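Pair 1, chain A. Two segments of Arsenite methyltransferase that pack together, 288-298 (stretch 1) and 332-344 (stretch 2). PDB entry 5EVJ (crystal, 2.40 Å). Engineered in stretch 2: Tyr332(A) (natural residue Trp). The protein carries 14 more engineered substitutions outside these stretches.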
# COMPACT_ATOMS: atom_id res chain seq x y z
N GLY A 288 13.12 -16.91 -17.50
CA GLY A 288 13.59 -18.16 -16.89
C GLY A 288 14.13 -18.06 -15.45
O GLY A 288 14.99 -18.89 -15.04
N GLN A 289 13.65 -17.05 -14.70
CA GLN A 289 14.11 -16.90 -13.35
C GLN A 289 13.36 -17.81 -12.38
O GLN A 289 12.18 -18.19 -12.61
CB GLN A 289 14.04 -15.44 -12.91
CG GLN A 289 14.92 -14.49 -13.71
CD GLN A 289 14.32 -13.07 -13.67
OE1 GLN A 289 13.19 -12.84 -14.09
NE2 GLN A 289 15.04 -12.17 -13.06
N VAL A 290 14.03 -18.11 -11.26
CA VAL A 290 13.38 -18.84 -10.12
C VAL A 290 13.55 -18.05 -8.84
O VAL A 290 14.67 -17.60 -8.58
CB VAL A 290 14.12 -20.20 -9.95
CG1 VAL A 290 13.66 -20.97 -8.70
CG2 VAL A 290 13.97 -21.02 -11.25
N ALA A 291 12.50 -17.99 -8.03
CA ALA A 291 12.50 -17.33 -6.71
C ALA A 291 12.36 -18.33 -5.53
O ALA A 291 11.60 -19.34 -5.60
CB ALA A 291 11.38 -16.28 -6.62
N VAL A 292 13.10 -18.07 -4.45
CA VAL A 292 13.01 -18.92 -3.31
C VAL A 292 12.89 -17.95 -2.20
O VAL A 292 13.79 -17.06 -2.01
CB VAL A 292 14.28 -19.83 -3.11
CG1 VAL A 292 14.09 -20.88 -2.01
CG2 VAL A 292 14.68 -20.50 -4.41
N TYR A 293 11.77 -18.07 -1.50
CA TYR A 293 11.60 -17.37 -0.29
C TYR A 293 12.28 -18.08 0.83
O TYR A 293 12.08 -19.27 1.03
CB TYR A 293 10.18 -17.22 -0.04
CG TYR A 293 9.94 -16.64 1.32
CD1 TYR A 293 10.42 -15.35 1.63
CD2 TYR A 293 9.16 -17.35 2.27
CE1 TYR A 293 10.17 -14.80 2.89
CE2 TYR A 293 8.91 -16.79 3.53
CZ TYR A 293 9.41 -15.50 3.85
OH TYR A 293 9.18 -14.92 5.09
N LYS A 294 13.14 -17.36 1.55
CA LYS A 294 14.04 -17.95 2.55
C LYS A 294 13.41 -18.06 3.95
O LYS A 294 14.04 -18.59 4.87
CB LYS A 294 15.43 -17.21 2.62
CG LYS A 294 16.34 -17.49 1.44
CD LYS A 294 17.72 -16.82 1.60
CE LYS A 294 17.60 -15.35 1.25
NZ LYS A 294 18.89 -14.74 0.83
N GLY A 295 12.21 -17.58 4.14
CA GLY A 295 11.51 -17.83 5.40
C GLY A 295 11.75 -16.83 6.53
O GLY A 295 11.24 -17.03 7.65
N THR A 296 12.45 -15.73 6.20
CA THR A 296 13.07 -14.88 7.18
C THR A 296 12.23 -13.65 7.47
O THR A 296 12.65 -12.76 8.19
CB THR A 296 14.49 -14.50 6.77
OG1 THR A 296 14.51 -14.02 5.42
CG2 THR A 296 15.52 -15.75 6.92
N ILE A 297 11.03 -13.55 6.93
CA ILE A 297 10.28 -12.32 7.22
C ILE A 297 9.45 -12.57 8.44
O ILE A 297 8.62 -13.49 8.43
CB ILE A 297 9.41 -11.87 6.08
CG1 ILE A 297 10.29 -11.48 4.93
CG2 ILE A 297 8.34 -10.84 6.55
CD1 ILE A 297 9.52 -11.16 3.68
N PRO A 298 9.70 -11.80 9.50
CA PRO A 298 9.11 -12.09 10.84
C PRO A 298 7.61 -12.22 10.76
O PRO A 298 6.96 -11.39 10.10
CB PRO A 298 9.49 -10.84 11.68
CG PRO A 298 10.73 -10.30 10.99
CD PRO A 298 10.71 -10.71 9.55
N TYR A 332 12.87 -3.93 -1.55
CA TYR A 332 13.27 -3.93 -0.14
C TYR A 332 13.08 -5.29 0.45
O TYR A 332 13.55 -5.55 1.55
CB TYR A 332 12.45 -2.93 0.66
CG TYR A 332 10.98 -3.26 0.80
CD1 TYR A 332 10.04 -2.85 -0.17
CD2 TYR A 332 10.50 -3.94 1.94
CE1 TYR A 332 8.68 -3.10 -0.01
CE2 TYR A 332 9.19 -4.19 2.07
CZ TYR A 332 8.27 -3.79 1.08
OH TYR A 332 6.94 -4.07 1.29
N LEU A 333 12.37 -6.16 -0.27
CA LEU A 333 12.06 -7.49 0.27
C LEU A 333 13.21 -8.41 -0.08
O LEU A 333 13.22 -9.52 0.40
CB LEU A 333 10.81 -8.07 -0.38
CG LEU A 333 9.46 -7.46 -0.13
CD1 LEU A 333 8.41 -7.93 -1.16
CD2 LEU A 333 9.02 -7.71 1.34
N ALA A 334 14.15 -7.97 -0.91
CA ALA A 334 15.12 -8.86 -1.49
C ALA A 334 16.02 -9.70 -0.55
O ALA A 334 16.48 -10.82 -0.98
CB ALA A 334 16.01 -8.14 -2.45
N PRO A 335 16.40 -9.13 0.61
CA PRO A 335 17.26 -9.92 1.51
C PRO A 335 16.59 -11.29 1.89
O PRO A 335 17.27 -12.20 2.34
CB PRO A 335 17.37 -9.05 2.78
CG PRO A 335 17.12 -7.64 2.28
CD PRO A 335 16.07 -7.80 1.20
N HIS A 336 15.26 -11.38 1.79
CA HIS A 336 14.57 -12.61 2.14
C HIS A 336 14.34 -13.59 0.98
O HIS A 336 13.63 -14.61 1.18
CB HIS A 336 13.23 -12.27 2.76
CG HIS A 336 13.32 -11.23 3.82
ND1 HIS A 336 13.84 -11.48 5.07
CD2 HIS A 336 13.01 -9.90 3.81
CE1 HIS A 336 13.84 -10.37 5.79
NE2 HIS A 336 13.31 -9.40 5.06
N PHE A 337 14.88 -13.30 -0.20
CA PHE A 337 14.61 -14.12 -1.38
C PHE A 337 15.87 -14.41 -2.11
O PHE A 337 16.70 -13.56 -2.15
CB PHE A 337 13.70 -13.37 -2.37
CG PHE A 337 12.31 -13.34 -1.91
CD1 PHE A 337 11.88 -12.35 -1.08
CD2 PHE A 337 11.40 -14.37 -2.31
CE1 PHE A 337 10.57 -12.32 -0.62
CE2 PHE A 337 10.08 -14.35 -1.85
CZ PHE A 337 9.64 -13.36 -1.00
N THR A 338 15.97 -15.57 -2.76
CA THR A 338 17.04 -15.84 -3.71
C THR A 338 16.39 -15.89 -5.06
O THR A 338 15.33 -16.53 -5.24
CB THR A 338 17.68 -17.25 -3.41
OG1 THR A 338 18.00 -17.37 -2.02
CG2 THR A 338 18.95 -17.59 -4.26
N ILE A 339 17.06 -15.27 -6.03
CA ILE A 339 16.68 -15.33 -7.41
C ILE A 339 17.72 -16.11 -8.12
O ILE A 339 18.91 -15.81 -8.06
CB ILE A 339 16.74 -13.91 -8.06
CG1 ILE A 339 15.81 -12.96 -7.32
CG2 ILE A 339 16.14 -14.00 -9.43
CD1 ILE A 339 14.35 -13.45 -7.30
N ILE A 340 17.28 -17.10 -8.87
CA ILE A 340 18.23 -17.82 -9.68
C ILE A 340 17.94 -17.44 -11.11
O ILE A 340 16.81 -17.54 -11.58
CB ILE A 340 18.03 -19.33 -9.48
CG1 ILE A 340 18.48 -19.73 -8.06
CG2 ILE A 340 18.84 -20.09 -10.47
CD1 ILE A 340 17.59 -20.74 -7.35
N GLY A 341 18.97 -17.07 -11.82
CA GLY A 341 18.83 -16.63 -13.19
C GLY A 341 19.03 -15.14 -13.29
O GLY A 341 19.43 -14.49 -12.33
N ASP A 342 18.76 -14.59 -14.47
CA ASP A 342 18.76 -13.17 -14.65
C ASP A 342 18.00 -12.85 -15.95
O ASP A 342 17.19 -13.65 -16.41
CB ASP A 342 20.21 -12.68 -14.67
CG ASP A 342 20.98 -13.26 -15.79
OD1 ASP A 342 20.35 -13.78 -16.75
OD2 ASP A 342 22.21 -13.20 -15.73
N ARG A 343 18.22 -11.67 -16.51
CA ARG A 343 17.41 -11.21 -17.63
C ARG A 343 18.24 -11.18 -18.89
O ARG A 343 17.83 -10.55 -19.82
CB ARG A 343 16.78 -9.83 -17.34
CG ARG A 343 15.69 -9.84 -16.29
CD ARG A 343 14.84 -8.60 -16.58
NE ARG A 343 13.86 -8.32 -15.55
CZ ARG A 343 12.84 -7.46 -15.65
NH1 ARG A 343 12.64 -6.72 -16.79
NH2 ARG A 343 12.03 -7.29 -14.58
N ALA A 344 19.37 -11.88 -18.97
CA ALA A 344 20.17 -11.87 -20.22
C ALA A 344 19.51 -12.55 -21.43
O ALA A 344 19.89 -12.33 -22.59
CB ALA A 344 21.60 -12.40 -20.01
O HOH W 1 13.70 -9.54 -12.88
O HOH W 2 17.60 -11.67 -11.86

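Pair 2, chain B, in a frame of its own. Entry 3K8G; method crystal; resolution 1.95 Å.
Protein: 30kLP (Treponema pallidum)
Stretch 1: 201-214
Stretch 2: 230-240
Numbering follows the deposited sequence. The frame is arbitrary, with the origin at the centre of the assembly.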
# COMPACT_ATOMS: atom_id res chain seq x y z
N LEU B 201 9.84 -10.90 7.34
CA LEU B 201 11.11 -11.10 6.67
C LEU B 201 11.05 -10.30 5.36
O LEU B 201 10.00 -10.29 4.72
CB LEU B 201 11.25 -12.57 6.26
CG LEU B 201 12.14 -13.50 7.08
CD1 LEU B 201 11.67 -14.92 6.87
CD2 LEU B 201 13.62 -13.34 6.70
N TYR B 202 12.15 -9.67 4.95
CA TYR B 202 12.05 -8.89 3.68
C TYR B 202 13.28 -8.96 2.80
O TYR B 202 14.37 -9.33 3.25
CB TYR B 202 11.66 -7.43 3.94
CG TYR B 202 12.66 -6.65 4.73
CD1 TYR B 202 12.50 -6.49 6.11
CD2 TYR B 202 13.78 -6.09 4.12
CE1 TYR B 202 13.42 -5.79 6.86
CE2 TYR B 202 14.72 -5.39 4.87
CZ TYR B 202 14.51 -5.24 6.23
OH TYR B 202 15.41 -4.54 6.98
N THR B 203 13.07 -8.61 1.51
CA THR B 203 14.17 -8.39 0.59
C THR B 203 13.86 -7.04 0.00
O THR B 203 12.68 -6.73 -0.26
CB THR B 203 14.19 -9.36 -0.62
OG1 THR B 203 14.06 -10.70 -0.19
CG2 THR B 203 15.50 -9.23 -1.38
N LEU B 204 14.90 -6.28 -0.25
CA LEU B 204 14.71 -5.00 -0.94
C LEU B 204 15.85 -4.76 -1.91
O LEU B 204 16.95 -5.35 -1.80
CB LEU B 204 14.54 -3.84 0.04
CG LEU B 204 15.70 -3.41 0.96
CD1 LEU B 204 16.70 -2.46 0.22
CD2 LEU B 204 15.17 -2.70 2.20
N SER B 205 15.55 -3.92 -2.90
CA SER B 205 16.54 -3.43 -3.80
C SER B 205 16.44 -1.91 -3.74
O SER B 205 15.33 -1.35 -3.75
CB SER B 205 16.22 -3.96 -5.19
OG SER B 205 17.17 -3.51 -6.12
N LEU B 206 17.58 -1.24 -3.69
CA LEU B 206 17.60 0.21 -3.60
C LEU B 206 18.53 0.74 -4.69
O LEU B 206 19.69 0.29 -4.81
CB LEU B 206 18.08 0.64 -2.19
CG LEU B 206 18.38 2.11 -1.90
CD1 LEU B 206 17.10 2.96 -1.93
CD2 LEU B 206 19.03 2.18 -0.50
N GLN B 207 18.02 1.68 -5.48
CA GLN B 207 18.77 2.25 -6.58
C GLN B 207 19.82 3.19 -5.98
O GLN B 207 19.51 4.07 -5.17
CB GLN B 207 17.79 2.97 -7.55
CG GLN B 207 18.34 3.18 -8.96
CD GLN B 207 18.37 1.89 -9.81
OE1 GLN B 207 17.36 1.19 -9.97
NE2 GLN B 207 19.53 1.59 -10.37
N LEU B 208 21.08 2.94 -6.33
CA LEU B 208 22.20 3.71 -5.77
C LEU B 208 22.66 4.86 -6.69
O LEU B 208 23.35 5.78 -6.23
CB LEU B 208 23.40 2.80 -5.48
CG LEU B 208 23.25 1.68 -4.44
CD1 LEU B 208 24.46 0.75 -4.46
CD2 LEU B 208 23.03 2.23 -3.02
N GLY B 209 22.31 4.79 -7.97
CA GLY B 209 22.83 5.74 -8.96
C GLY B 209 24.29 5.49 -9.31
O GLY B 209 24.68 4.35 -9.56
N ASN B 210 25.10 6.55 -9.35
CA ASN B 210 26.54 6.41 -9.61
C ASN B 210 27.35 6.36 -8.31
O ASN B 210 28.56 6.09 -8.31
CB ASN B 210 27.05 7.51 -10.56
CG ASN B 210 26.53 7.34 -11.98
OD1 ASN B 210 26.03 8.30 -12.59
ND2 ASN B 210 26.64 6.12 -12.51
N ALA B 211 26.67 6.61 -7.20
CA ALA B 211 27.26 6.54 -5.86
C ALA B 211 27.78 5.13 -5.55
O ALA B 211 27.07 4.15 -5.74
CB ALA B 211 26.22 6.95 -4.79
N LYS B 212 29.03 5.04 -5.08
CA LYS B 212 29.56 3.78 -4.58
C LYS B 212 29.29 3.59 -3.09
O LYS B 212 29.27 4.55 -2.32
CB LYS B 212 31.06 3.64 -4.88
CG LYS B 212 31.39 2.61 -5.96
CD LYS B 212 30.73 2.96 -7.29
CE LYS B 212 30.70 1.76 -8.23
NZ LYS B 212 29.79 2.01 -9.39
N ILE B 213 29.05 2.34 -2.71
CA ILE B 213 29.02 1.99 -1.30
C ILE B 213 30.18 1.01 -1.04
O ILE B 213 30.25 -0.07 -1.63
CB ILE B 213 27.61 1.50 -0.83
CG1 ILE B 213 27.59 1.20 0.67
CG2 ILE B 213 27.10 0.32 -1.67
CD1 ILE B 213 26.21 1.20 1.29
N ASN B 214 31.12 1.45 -0.20
CA ASN B 214 32.29 0.65 0.16
C ASN B 214 31.93 -0.51 1.10
O ASN B 214 30.81 -0.57 1.61
CB ASN B 214 33.37 1.54 0.79
CG ASN B 214 32.83 2.48 1.87
OD1 ASN B 214 31.84 2.18 2.54
ND2 ASN B 214 33.48 3.63 2.04
N HIS B 230 24.37 -7.35 -0.65
CA HIS B 230 25.32 -7.23 -1.76
C HIS B 230 24.91 -6.16 -2.76
O HIS B 230 23.74 -5.74 -2.79
CB HIS B 230 25.50 -8.57 -2.49
CG HIS B 230 24.21 -9.18 -2.95
ND1 HIS B 230 23.83 -9.19 -4.28
CD2 HIS B 230 23.24 -9.84 -2.28
CE1 HIS B 230 22.67 -9.81 -4.40
NE2 HIS B 230 22.30 -10.22 -3.20
N VAL B 231 25.87 -5.73 -3.58
CA VAL B 231 25.61 -4.76 -4.64
C VAL B 231 25.54 -5.52 -5.96
O VAL B 231 26.32 -6.46 -6.18
CB VAL B 231 26.68 -3.64 -4.66
CG1 VAL B 231 26.47 -2.67 -5.84
CG2 VAL B 231 26.63 -2.87 -3.36
N GLU B 232 24.59 -5.15 -6.81
CA GLU B 232 24.44 -5.70 -8.15
C GLU B 232 24.25 -4.52 -9.10
O GLU B 232 23.23 -3.84 -9.04
CB GLU B 232 23.21 -6.61 -8.25
CG GLU B 232 23.24 -7.91 -7.42
CD GLU B 232 22.14 -8.89 -7.84
OE1 GLU B 232 21.68 -9.69 -7.00
OE2 GLU B 232 21.74 -8.87 -9.02
N GLY B 233 25.22 -4.29 -9.98
CA GLY B 233 25.18 -3.11 -10.84
C GLY B 233 25.03 -1.87 -9.98
O GLY B 233 25.83 -1.63 -9.08
N ASP B 234 23.97 -1.11 -10.22
CA ASP B 234 23.71 0.11 -9.46
C ASP B 234 22.65 -0.06 -8.35
O ASP B 234 22.03 0.91 -7.90
CB ASP B 234 23.33 1.25 -10.43
CG ASP B 234 24.55 1.82 -11.18
OD1 ASP B 234 25.70 1.42 -10.89
OD2 ASP B 234 24.34 2.69 -12.06
N ARG B 235 22.47 -1.30 -7.88
CA ARG B 235 21.45 -1.60 -6.88
C ARG B 235 22.00 -2.30 -5.64
O ARG B 235 22.70 -3.32 -5.75
CB ARG B 235 20.36 -2.48 -7.48
CG ARG B 235 19.49 -1.82 -8.54
CD ARG B 235 18.43 -2.80 -9.00
NE ARG B 235 19.00 -4.08 -9.41
CZ ARG B 235 18.49 -5.29 -9.14
NH1 ARG B 235 17.38 -5.42 -8.41
NH2 ARG B 235 19.12 -6.38 -9.57
N LEU B 236 21.65 -1.76 -4.48
CA LEU B 236 21.94 -2.39 -3.20
C LEU B 236 20.83 -3.38 -2.89
O LEU B 236 19.66 -3.00 -2.84
CB LEU B 236 22.00 -1.32 -2.11
CG LEU B 236 22.42 -1.85 -0.73
CD1 LEU B 236 23.91 -2.24 -0.76
CD2 LEU B 236 22.13 -0.82 0.36
N ILE B 237 21.21 -4.63 -2.65
CA ILE B 237 20.26 -5.69 -2.33
C ILE B 237 20.45 -6.12 -0.89
O ILE B 237 21.56 -6.46 -0.48
CB ILE B 237 20.45 -6.92 -3.24
CG1 ILE B 237 20.60 -6.49 -4.71
CG2 ILE B 237 19.36 -7.99 -2.99
CD1 ILE B 237 19.31 -6.07 -5.37
N ILE B 238 19.36 -6.09 -0.14
CA ILE B 238 19.33 -6.55 1.23
C ILE B 238 18.37 -7.71 1.26
O ILE B 238 17.21 -7.58 0.86
CB ILE B 238 18.88 -5.44 2.20
CG1 ILE B 238 19.82 -4.22 2.05
CG2 ILE B 238 18.84 -5.98 3.65
CD1 ILE B 238 19.47 -3.04 2.93
N GLU B 239 18.85 -8.88 1.70
CA GLU B 239 17.91 -9.98 1.89
C GLU B 239 17.94 -10.57 3.29
O GLU B 239 18.98 -10.60 3.96
CB GLU B 239 18.10 -11.05 0.81
CG GLU B 239 19.54 -11.21 0.34
CD GLU B 239 19.66 -11.77 -1.08
OE1 GLU B 239 18.68 -12.37 -1.59
OE2 GLU B 239 20.73 -11.59 -1.70
N ASP B 240 16.77 -11.01 3.71
CA ASP B 240 16.56 -11.68 4.98
C ASP B 240 16.64 -10.69 6.12
O ASP B 240 17.03 -11.04 7.22
CB ASP B 240 17.56 -12.83 5.17
CG ASP B 240 17.56 -13.81 4.00
OD1 ASP B 240 18.67 -14.15 3.50
OD2 ASP B 240 16.45 -14.22 3.58

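The sharpest difference lies where Tyr293(A) and Phe337(A) superpose on Gln207(B) and Arg235(B): pair 1 fills this non-hydrogen-bonded pair with two buried aromatic rings, pair 2 with two long polar side chains. In pair 1 the rings meet obliquely, centroids 5.0 Å apart and planes at 43°, with Tyr293(A) CD1 3.4 Å from Phe337(A) CZ. In pair 2 Gln207(B) NE2 comes no nearer than 3.9 Å to Arg235(B) CG, while Arg235(B) reaches along the sheet to the next pair on the same face, its NH1 donating to Ser205(B) OG at 3.0 Å. Ala291(A), the match of Ser205(B), has only a methyl group, whose CB packs 4.2 Å from Ile339(A) CD1.

The frame beneath is the same: two antiparallel strands, their directions 162° apart in pair 1 and 161° in pair 2, superposing with an RMSD of 0.7 Å over 14 residues. Val290(A) and Ile340(A) match Leu204(B) and Ile238(B); Val292(A) and Thr338(A) match Leu206(B) and Leu236(B). Each of these four pairings is joined by two backbone hydrogen bonds, such as Ile340(A) N to Val290(A) O at 2.7 Å and Ile238(B) N to Leu204(B) O at 3.0 Å. A further bond follows at matched positions, from Lys294(A) N to His336(A) O at 2.8 Å and from Leu208(B) N to Asp234(B) O at 2.7 Å.

The face carrying these hydrogen-bonded pairs is apolar in pair 2, where Leu204(B) CD1 meets Ile238(B) CD1 at 3.9 Å. Pair 1 keeps the contact between Val290(A) CB and Ile340(A) CB at 4.0 Å, but sets Thr338(A) where pair 2 has Leu236(B). Next to it Lys294(A) lies with its CD 3.7 Å from Thr338(A) OG1, whereas its match Leu208(B) packs CD2 3.8 Å from Leu236(B) CB.

Beyond the ladder the solutions part. His336(A) takes Ile297(A) CG1 over one ring face, 3.3 Å from the centroid, and its ND1 shares a hydrogen bond of 2.7 Å with Thr296(A) OG1 at the ring edge. Its match, Asp234(B), makes no such bond across the pair; Ile213(B) instead closes an apolar cluster, its CG2 lying 3.6 Å from Val231(B) CG2 and 4.2 Å from Leu236(B) CD1. At the other end, Gln289(A) NE2 and Arg343(A) NE both donate to water 1, at 3.0 and 2.9 Å, whereas the matching Thr203(B) packs its CG2 directly on Glu239(B) CB at 3.9 Å.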